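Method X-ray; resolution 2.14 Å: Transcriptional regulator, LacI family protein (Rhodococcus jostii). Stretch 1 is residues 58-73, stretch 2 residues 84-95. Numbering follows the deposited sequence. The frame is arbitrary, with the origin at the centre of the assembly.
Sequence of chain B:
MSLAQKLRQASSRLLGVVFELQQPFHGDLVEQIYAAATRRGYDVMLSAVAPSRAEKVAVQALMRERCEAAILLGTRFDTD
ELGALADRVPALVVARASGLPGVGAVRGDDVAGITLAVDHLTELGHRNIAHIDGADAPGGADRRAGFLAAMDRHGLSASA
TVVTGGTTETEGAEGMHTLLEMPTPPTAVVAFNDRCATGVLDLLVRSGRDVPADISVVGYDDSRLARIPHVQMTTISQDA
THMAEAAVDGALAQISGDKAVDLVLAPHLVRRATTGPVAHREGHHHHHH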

ATOM      1  N   ALA B  58       5.692  17.112  -7.470  1.00 23.63           N
ATOM      2  CA  ALA B  58       6.651  16.026  -7.375  1.00 22.83           C
ATOM      3  C   ALA B  58       7.717  16.131  -8.471  1.00 23.75           C
ATOM      4  O   ALA B  58       8.909  15.932  -8.208  1.00 22.11           O
ATOM      5  CB  ALA B  58       5.930  14.698  -7.475  1.00 23.28           C
ATOM      6  N   VAL B  59       7.297  16.442  -9.694  1.00 23.29           N
ATOM      7  CA  VAL B  59       8.255  16.542 -10.787  1.00 26.77           C
ATOM      8  C   VAL B  59       9.213  17.713 -10.587  1.00 27.42           C
ATOM      9  O   VAL B  59      10.422  17.547 -10.745  1.00 27.96           O
ATOM     10  CB  VAL B  59       7.564  16.678 -12.168  1.00 27.30           C
ATOM     11  CG1 VAL B  59       8.619  16.762 -13.267  1.00 27.15           C
ATOM     12  CG2 VAL B  59       6.641  15.476 -12.417  1.00 27.78           C
ATOM     13  N   GLN B  60       8.693  18.885 -10.230  1.00 28.20           N
ATOM     14  CA  GLN B  60       9.562  20.040 -10.013  1.00 29.37           C
ATOM     15  C   GLN B  60      10.599  19.682  -8.959  1.00 30.44           C
ATOM     16  O   GLN B  60      11.740  20.132  -9.018  1.00 29.11           O
ATOM     17  CB  GLN B  60       8.755  21.254  -9.548  1.00 31.34           C
ATOM     18  CG  GLN B  60       7.586  21.578 -10.451  1.00 34.35           C
ATOM     19  CD  GLN B  60       6.808  22.792  -9.992  1.00 37.69           C
ATOM     20  OE1 GLN B  60       6.750  23.095  -8.796  1.00 38.78           O
ATOM     21  NE2 GLN B  60       6.183  23.488 -10.943  1.00 39.27           N
ATOM     22  N   ALA B  61      10.190  18.863  -7.994  1.00 30.62           N
ATOM     23  CA  ALA B  61      11.085  18.423  -6.931  1.00 30.97           C
ATOM     24  C   ALA B  61      12.272  17.658  -7.519  1.00 32.45           C
ATOM     25  O   ALA B  61      13.408  17.822  -7.070  1.00 32.46           O
ATOM     26  CB  ALA B  61      10.336  17.544  -5.947  1.00 30.97           C
ATOM     27  N   LEU B  62      12.011  16.814  -8.513  1.00 32.72           N
ATOM     28  CA  LEU B  62      13.085  16.057  -9.150  1.00 34.59           C
ATOM     29  C   LEU B  62      14.021  16.995  -9.894  1.00 34.87           C
ATOM     30  O   LEU B  62      15.225  16.742  -9.991  1.00 34.60           O
ATOM     31  CB  LEU B  62      12.532  15.039 -10.153  1.00 34.26           C
ATOM     32  CG  LEU B  62      12.141  13.643  -9.669  1.00 36.10           C
ATOM     33  CD1 LEU B  62      11.682  12.811 -10.860  1.00 35.78           C
ATOM     34  CD2 LEU B  62      13.330  12.976  -8.993  1.00 36.55           C
HETATM   35  N   MSE B  63      13.459  18.078 -10.420  1.00 35.77           N
HETATM   36  CA  MSE B  63      14.235  19.042 -11.187  1.00 38.64           C
HETATM   37  C   MSE B  63      15.265  19.761 -10.328  1.00 37.60           C
HETATM   38  O   MSE B  63      16.293  20.219 -10.828  1.00 37.63           O
HETATM   39  CB  MSE B  63      13.293  20.042 -11.857  1.00 42.11           C
HETATM   40  CG  MSE B  63      12.301  19.391 -12.793  1.00 47.40           C
HETATM   41 SE   MSE B  63      13.188  18.566 -14.306  1.00 62.38          SE
HETATM   42  CE  MSE B  63      13.535  16.810 -13.543  1.00 53.11           C
ATOM     43  N   ARG B  64      14.994  19.850  -9.033  1.00 36.62           N
ATOM     44  CA  ARG B  64      15.930  20.496  -8.133  1.00 37.13           C
ATOM     45  C   ARG B  64      17.042  19.517  -7.784  1.00 37.93           C
ATOM     46  O   ARG B  64      17.824  19.745  -6.871  1.00 38.27           O
ATOM     47  CB  ARG B  64      15.219  20.968  -6.864  1.00 36.08           C
ATOM     48  CG  ARG B  64      14.308  22.166  -7.089  1.00 35.45           C
ATOM     49  CD  ARG B  64      13.942  22.820  -5.767  1.00 34.34           C
ATOM     50  NE  ARG B  64      12.980  22.033  -5.003  1.00 34.56           N
ATOM     51  CZ  ARG B  64      11.676  21.988  -5.264  1.00 34.93           C
ATOM     52  NH1 ARG B  64      11.171  22.692  -6.271  1.00 33.86           N
ATOM     53  NH2 ARG B  64      10.875  21.235  -4.521  1.00 33.71           N
ATOM     54  N   GLU B  65      17.110  18.421  -8.525  1.00 39.36           N
ATOM     55  CA  GLU B  65      18.135  17.422  -8.284  1.00 40.90           C
ATOM     56  C   GLU B  65      18.909  17.094  -9.558  1.00 41.08           C
ATOM     57  O   GLU B  65      18.533  17.519 -10.653  1.00 39.69           O
ATOM     58  CB  GLU B  65      17.491  16.167  -7.712  1.00 43.36           C
ATOM     59  CG  GLU B  65      16.714  16.419  -6.429  1.00 47.02           C
ATOM     60  CD  GLU B  65      17.608  16.656  -5.228  1.00 49.28           C
ATOM     61  OE1 GLU B  65      18.670  16.001  -5.130  1.00 49.69           O
ATOM     62  OE2 GLU B  65      17.237  17.489  -4.372  1.00 51.62           O
ATOM     63  N   ARG B  66      19.986  16.329  -9.415  1.00 42.65           N
ATOM     64  CA  ARG B  66      20.809  15.977 -10.566  1.00 45.12           C
ATOM     65  C   ARG B  66      20.384  14.686 -11.262  1.00 43.95           C
ATOM     66  O   ARG B  66      21.201  13.792 -11.491  1.00 44.24           O
ATOM     67  CB  ARG B  66      22.276  15.893 -10.141  1.00 48.52           C
ATOM     68  CG  ARG B  66      22.788  17.172  -9.485  1.00 54.63           C
ATOM     69  CD  ARG B  66      22.578  18.389 -10.388  1.00 58.46           C
ATOM     70  NE  ARG B  66      22.989  19.638  -9.747  1.00 62.28           N
ATOM     71  CZ  ARG B  66      24.234  19.915  -9.362  1.00 63.98           C
ATOM     72  NH1 ARG B  66      25.207  19.030  -9.551  1.00 64.68           N
ATOM     73  NH2 ARG B  66      24.506  21.080  -8.787  1.00 64.65           N
ATOM     74  N   CYS B  67      19.103  14.599 -11.606  1.00 42.58           N
ATOM     75  CA  CYS B  67      18.566  13.429 -12.293  1.00 41.24           C
ATOM     76  C   CYS B  67      18.938  13.482 -13.771  1.00 40.25           C
ATOM     77  O   CYS B  67      18.696  14.491 -14.441  1.00 39.23           O
ATOM     78  CB  CYS B  67      17.039  13.385 -12.163  1.00 41.69           C
ATOM     79  SG  CYS B  67      16.427  13.356 -10.465  1.00 43.01           S
ATOM     80  N   GLU B  68      19.518  12.395 -14.275  1.00 38.50           N
ATOM     81  CA  GLU B  68      19.920  12.309 -15.679  1.00 37.59           C
ATOM     82  C   GLU B  68      18.762  11.843 -16.545  1.00 35.69           C
ATOM     83  O   GLU B  68      18.874  11.746 -17.768  1.00 36.24           O
ATOM     84  CB  GLU B  68      21.091  11.342 -15.834  1.00 38.51           C
ATOM     85  CG  GLU B  68      22.400  11.879 -15.300  1.00 42.37           C
ATOM     86  CD  GLU B  68      23.505  10.849 -15.357  1.00 44.60           C
ATOM     87  OE1 GLU B  68      23.659  10.206 -16.420  1.00 44.78           O
ATOM     88  OE2 GLU B  68      24.216  10.689 -14.342  1.00 45.95           O
ATOM     89  N   ALA B  69      17.645  11.551 -15.893  1.00 31.74           N
ATOM     90  CA  ALA B  69      16.454  11.104 -16.584  1.00 29.56           C
ATOM     91  C   ALA B  69      15.312  11.090 -15.587  1.00 28.44           C
ATOM     92  O   ALA B  69      15.531  11.027 -14.377  1.00 28.23           O
ATOM     93  CB  ALA B  69      16.671   9.707 -17.163  1.00 30.39           C
ATOM     94  N   ALA B  70      14.094  11.165 -16.103  1.00 26.32           N
ATOM     95  CA  ALA B  70      12.908  11.143 -15.267  1.00 26.39           C
ATOM     96  C   ALA B  70      11.990  10.040 -15.760  1.00 24.70           C
ATOM     97  O   ALA B  70      11.568  10.050 -16.916  1.00 25.42           O
ATOM     98  CB  ALA B  70      12.187  12.493 -15.324  1.00 24.76           C
ATOM     99  N   ILE B  71      11.710   9.084 -14.880  1.00 25.36           N
ATOM    100  CA  ILE B  71      10.816   7.970 -15.177  1.00 24.22           C
ATOM    101  C   ILE B  71       9.512   8.214 -14.402  1.00 25.05           C
ATOM    102  O   ILE B  71       9.499   8.203 -13.165  1.00 22.64           O
ATOM    103  CB  ILE B  71      11.430   6.644 -14.716  1.00 26.05           C
ATOM    104  CG1 ILE B  71      12.693   6.349 -15.523  1.00 25.80           C
ATOM    105  CG2 ILE B  71      10.412   5.519 -14.855  1.00 25.50           C
ATOM    106  CD1 ILE B  71      13.490   5.192 -14.990  1.00 29.29           C
ATOM    107  N   LEU B  72       8.423   8.448 -15.129  1.00 24.53           N
ATOM    108  CA  LEU B  72       7.132   8.715 -14.501  1.00 23.50           C
ATOM    109  C   LEU B  72       6.215   7.491 -14.552  1.00 23.17           C
ATOM    110  O   LEU B  72       5.830   7.035 -15.631  1.00 21.79           O
ATOM    111  CB  LEU B  72       6.438   9.896 -15.198  1.00 24.43           C
ATOM    112  CG  LEU B  72       7.238  11.179 -15.482  1.00 27.40           C
ATOM    113  CD1 LEU B  72       6.292  12.240 -16.043  1.00 26.62           C
ATOM    114  CD2 LEU B  72       7.906  11.692 -14.222  1.00 27.61           C
ATOM    115  N   LEU B  73       5.859   6.960 -13.387  1.00 21.21           N
ATOM    116  CA  LEU B  73       4.974   5.802 -13.345  1.00 21.73           C
ATOM    117  C   LEU B  73       3.501   6.219 -13.437  1.00 22.01           C
ATOM    118  O   LEU B  73       3.003   6.957 -12.596  1.00 20.51           O
ATOM    119  CB  LEU B  73       5.204   5.004 -12.060  1.00 22.65           C
ATOM    120  CG  LEU B  73       6.639   4.617 -11.709  1.00 23.12           C
ATOM    121  CD1 LEU B  73       6.617   3.565 -10.591  1.00 22.39           C
ATOM    122  CD2 LEU B  73       7.355   4.072 -12.937  1.00 23.44           C
ATOM    123  N   ALA B  84       7.253  20.017 -21.905  1.00 39.85           N
ATOM    124  CA  ALA B  84       8.065  20.916 -21.096  1.00 39.44           C
ATOM    125  C   ALA B  84       9.088  20.136 -20.274  1.00 39.83           C
ATOM    126  O   ALA B  84      10.229  20.571 -20.106  1.00 40.27           O
ATOM    127  CB  ALA B  84       7.172  21.738 -20.182  1.00 39.85           C
ATOM    128  N   LEU B  85       8.678  18.981 -19.764  1.00 38.24           N
ATOM    129  CA  LEU B  85       9.574  18.157 -18.966  1.00 37.27           C
ATOM    130  C   LEU B  85      10.685  17.566 -19.825  1.00 36.48           C
ATOM    131  O   LEU B  85      11.846  17.531 -19.419  1.00 35.19           O
ATOM    132  CB  LEU B  85       8.797  17.023 -18.287  1.00 37.43           C
ATOM    133  CG  LEU B  85       9.676  16.014 -17.545  1.00 35.61           C
ATOM    134  CD1 LEU B  85      10.381  16.715 -16.401  1.00 36.17           C
ATOM    135  CD2 LEU B  85       8.832  14.853 -17.038  1.00 36.38           C
ATOM    136  N   ALA B  86      10.315  17.099 -21.011  1.00 37.18           N
ATOM    137  CA  ALA B  86      11.263  16.502 -21.941  1.00 38.34           C
ATOM    138  C   ALA B  86      12.289  17.530 -22.418  1.00 40.36           C
ATOM    139  O   ALA B  86      13.389  17.169 -22.836  1.00 39.46           O
ATOM    140  CB  ALA B  86      10.522  15.910 -23.127  1.00 37.06           C
ATOM    141  N   ASP B  87      11.930  18.810 -22.352  1.00 41.67           N
ATOM    142  CA  ASP B  87      12.842  19.866 -22.781  1.00 43.07           C
ATOM    143  C   ASP B  87      13.926  20.130 -21.750  1.00 42.76           C
ATOM    144  O   ASP B  87      14.893  20.838 -22.027  1.00 44.94           O
ATOM    145  CB  ASP B  87      12.082  21.166 -23.058  1.00 43.98           C
ATOM    146  CG  ASP B  87      11.167  21.060 -24.264  1.00 46.50           C
ATOM    147  OD1 ASP B  87      11.624  20.575 -25.322  1.00 46.67           O
ATOM    148  OD2 ASP B  87       9.989  21.473 -24.157  1.00 48.53           O
ATOM    149  N   ARG B  88      13.778  19.556 -20.563  1.00 41.92           N
ATOM    150  CA  ARG B  88      14.765  19.763 -19.512  1.00 41.26           C
ATOM    151  C   ARG B  88      15.598  18.526 -19.218  1.00 40.31           C
ATOM    152  O   ARG B  88      16.763  18.626 -18.816  1.00 40.61           O
ATOM    153  CB  ARG B  88      14.079  20.206 -18.226  1.00 44.63           C
ATOM    154  CG  ARG B  88      13.265  21.471 -18.352  1.00 49.06           C
ATOM    155  CD  ARG B  88      12.982  21.997 -16.968  1.00 53.77           C
ATOM    156  NE  ARG B  88      14.230  22.125 -16.221  1.00 57.48           N
ATOM    157  CZ  ARG B  88      14.305  22.340 -14.912  1.00 59.07           C
ATOM    158  NH1 ARG B  88      13.195  22.455 -14.192  1.00 61.16           N
ATOM    159  NH2 ARG B  88      15.491  22.434 -14.324  1.00 59.73           N
ATOM    160  N   VAL B  89      15.008  17.356 -19.420  1.00 37.56           N
ATOM    161  CA  VAL B  89      15.716  16.122 -19.143  1.00 36.49           C
ATOM    162  C   VAL B  89      15.072  14.972 -19.894  1.00 34.91           C
ATOM    163  O   VAL B  89      13.863  14.988 -20.136  1.00 35.60           O
ATOM    164  CB  VAL B  89      15.675  15.812 -17.631  1.00 37.92           C
ATOM    165  CG1 VAL B  89      14.220  15.603 -17.185  1.00 38.52           C
ATOM    166  CG2 VAL B  89      16.518  14.583 -17.316  1.00 38.95           C
ATOM    167  N   PRO B  90      15.870  13.969 -20.300  1.00 33.09           N
ATOM    168  CA  PRO B  90      15.263  12.844 -21.015  1.00 31.31           C
ATOM    169  C   PRO B  90      14.181  12.255 -20.105  1.00 29.91           C
ATOM    170  O   PRO B  90      14.380  12.137 -18.890  1.00 28.20           O
ATOM    171  CB  PRO B  90      16.441  11.897 -21.219  1.00 32.29           C
ATOM    172  CG  PRO B  90      17.598  12.847 -21.377  1.00 33.55           C
ATOM    173  CD  PRO B  90      17.339  13.843 -20.266  1.00 32.48           C
ATOM    174  N   ALA B  91      13.042  11.900 -20.688  1.00 28.02           N
ATOM    175  CA  ALA B  91      11.934  11.356 -19.909  1.00 27.11           C
ATOM    176  C   ALA B  91      11.306  10.113 -20.531  1.00 26.03           C
ATOM    177  O   ALA B  91      11.291   9.947 -21.750  1.00 26.16           O
ATOM    178  CB  ALA B  91      10.869  12.438 -19.704  1.00 24.57           C
ATOM    179  N   LEU B  92      10.782   9.251 -19.664  1.00 26.86           N
ATOM    180  CA  LEU B  92      10.136   8.008 -20.064  1.00 26.13           C
ATOM    181  C   LEU B  92       8.971   7.713 -19.120  1.00 26.27           C
ATOM    182  O   LEU B  92       9.109   7.785 -17.892  1.00 24.95           O
ATOM    183  CB  LEU B  92      11.150   6.857 -20.023  1.00 25.49           C
ATOM    184  CG  LEU B  92      10.732   5.462 -20.492  1.00 26.29           C
ATOM    185  CD1 LEU B  92      11.966   4.737 -21.028  1.00 27.45           C
ATOM    186  CD2 LEU B  92      10.102   4.670 -19.348  1.00 25.07           C
ATOM    187  N   VAL B  93       7.817   7.402 -19.697  1.00 25.27           N
ATOM    188  CA  VAL B  93       6.638   7.086 -18.908  1.00 26.28           C
ATOM    189  C   VAL B  93       6.458   5.571 -18.848  1.00 26.30           C
ATOM    190  O   VAL B  93       6.862   4.850 -19.764  1.00 25.36           O
ATOM    191  CB  VAL B  93       5.363   7.717 -19.517  1.00 26.27           C
ATOM    192  CG1 VAL B  93       5.541   9.229 -19.641  1.00 25.79           C
ATOM    193  CG2 VAL B  93       5.059   7.091 -20.872  1.00 28.55           C
ATOM    194  N   VAL B  94       5.857   5.096 -17.762  1.00 24.78           N
ATOM    195  CA  VAL B  94       5.609   3.674 -17.591  1.00 22.92           C
ATOM    196  C   VAL B  94       4.120   3.386 -17.424  1.00 24.39           C
ATOM    197  O   VAL B  94       3.393   4.170 -16.816  1.00 23.98           O
ATOM    198  CB  VAL B  94       6.345   3.123 -16.357  1.00 21.48           C
ATOM    199  CG1 VAL B  94       6.032   1.649 -16.183  1.00 20.01           C
ATOM    200  CG2 VAL B  94       7.840   3.307 -16.516  1.00 19.61           C
ATOM    201  N   ALA B  95       3.682   2.256 -17.970  1.00 24.54           N
ATOM    202  CA  ALA B  95       2.295   1.818 -17.871  1.00 26.35           C
ATOM    203  C   ALA B  95       1.332   2.632 -18.722  1.00 27.54           C
ATOM    204  O   ALA B  95       0.128   2.621 -18.482  1.00 29.88           O
ATOM    205  CB  ALA B  95       1.848   1.840 -16.415  1.00 23.67           C
TER

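The contact between these two stretches is a parallel pairing of neighbouring β-strands, sealed on one face by apolar side chains from the helices that precede them, and it illustrates how two helix-then-strand units are joined by backbone bonding and hydrophobic packing together. The strands, 69-73 and 91-94, run in nearly the same direction, 18° apart.

Parallel strands cannot pair residue to residue through reciprocal bonds; instead, one residue bonds through both its amide and its carbonyl to two residues flanking its partner. Ala-70 N donates to Pro-90 O at 3.0 Å, and Ala-70 O accepts from Leu-92 N at 3.0 Å, so Ala-70 straddles Ala-91. The pattern repeats two residues on, where Leu-72 N donates to Leu-92 O at 2.9 Å and Leu-72 O accepts from Val-94 N, also at 2.9 Å. The same carbonyls receive CA-H...O contacts, as between Ile-71 CA and Leu-92 O at 3.2 Å, the small supplementary attractions typical of closely paired strands.

Because side chains alternate along a strand, the pairing creates two different surfaces. Ala-70, Leu-72, Ala-91 and Val-93 share one face, and on this side Leu-85 reaches the sheet from its helix. With chi1 in t and chi2 in p, Leu-85 CD2 lies 3.8 Å from Leu-72 CD1 and 4.4 Å from Ala-70 CB, while Leu-85 CD1 lies 3.6 Å from Val-59 CG1 and 4.0 Å from Met-63 SE. One leucine thus bridges the first stretch's helix and strand. The other face carries Ile-71, Leu-73, Leu-92 and Val-94; here Val-94 meets Ile-71 and Leu-73 on the adjacent strand, and Val-94 CG2 lies 3.8 Å from Ile-71 CG2 and 3.7 Å from Leu-73 CD2.

Val-89, just ahead of the second strand, closes the apolar cluster. Val-89 CG1 approaches Met-63 CE at 3.9 Å and Ala-70 CB at 4.2 Å, whereas Val-89 CG2 rests against the backbone where the first stretch turns its corner at Glu-68, 3.5 Å from Ala-69 N.

Met-63, present as selenomethionine, buries the largest area of any residue in the contact, and its m, m, p conformation sets the end of the side chain against both Leu-85 and Val-89. SE also lies over one face of the guanidinium of the exposed Arg-88, and Met-63 CB sits 3.4 Å from Arg-88 NH1. This is van der Waals packing: the flat guanidinium can cover an apolar group while its edge remains available for polar partners.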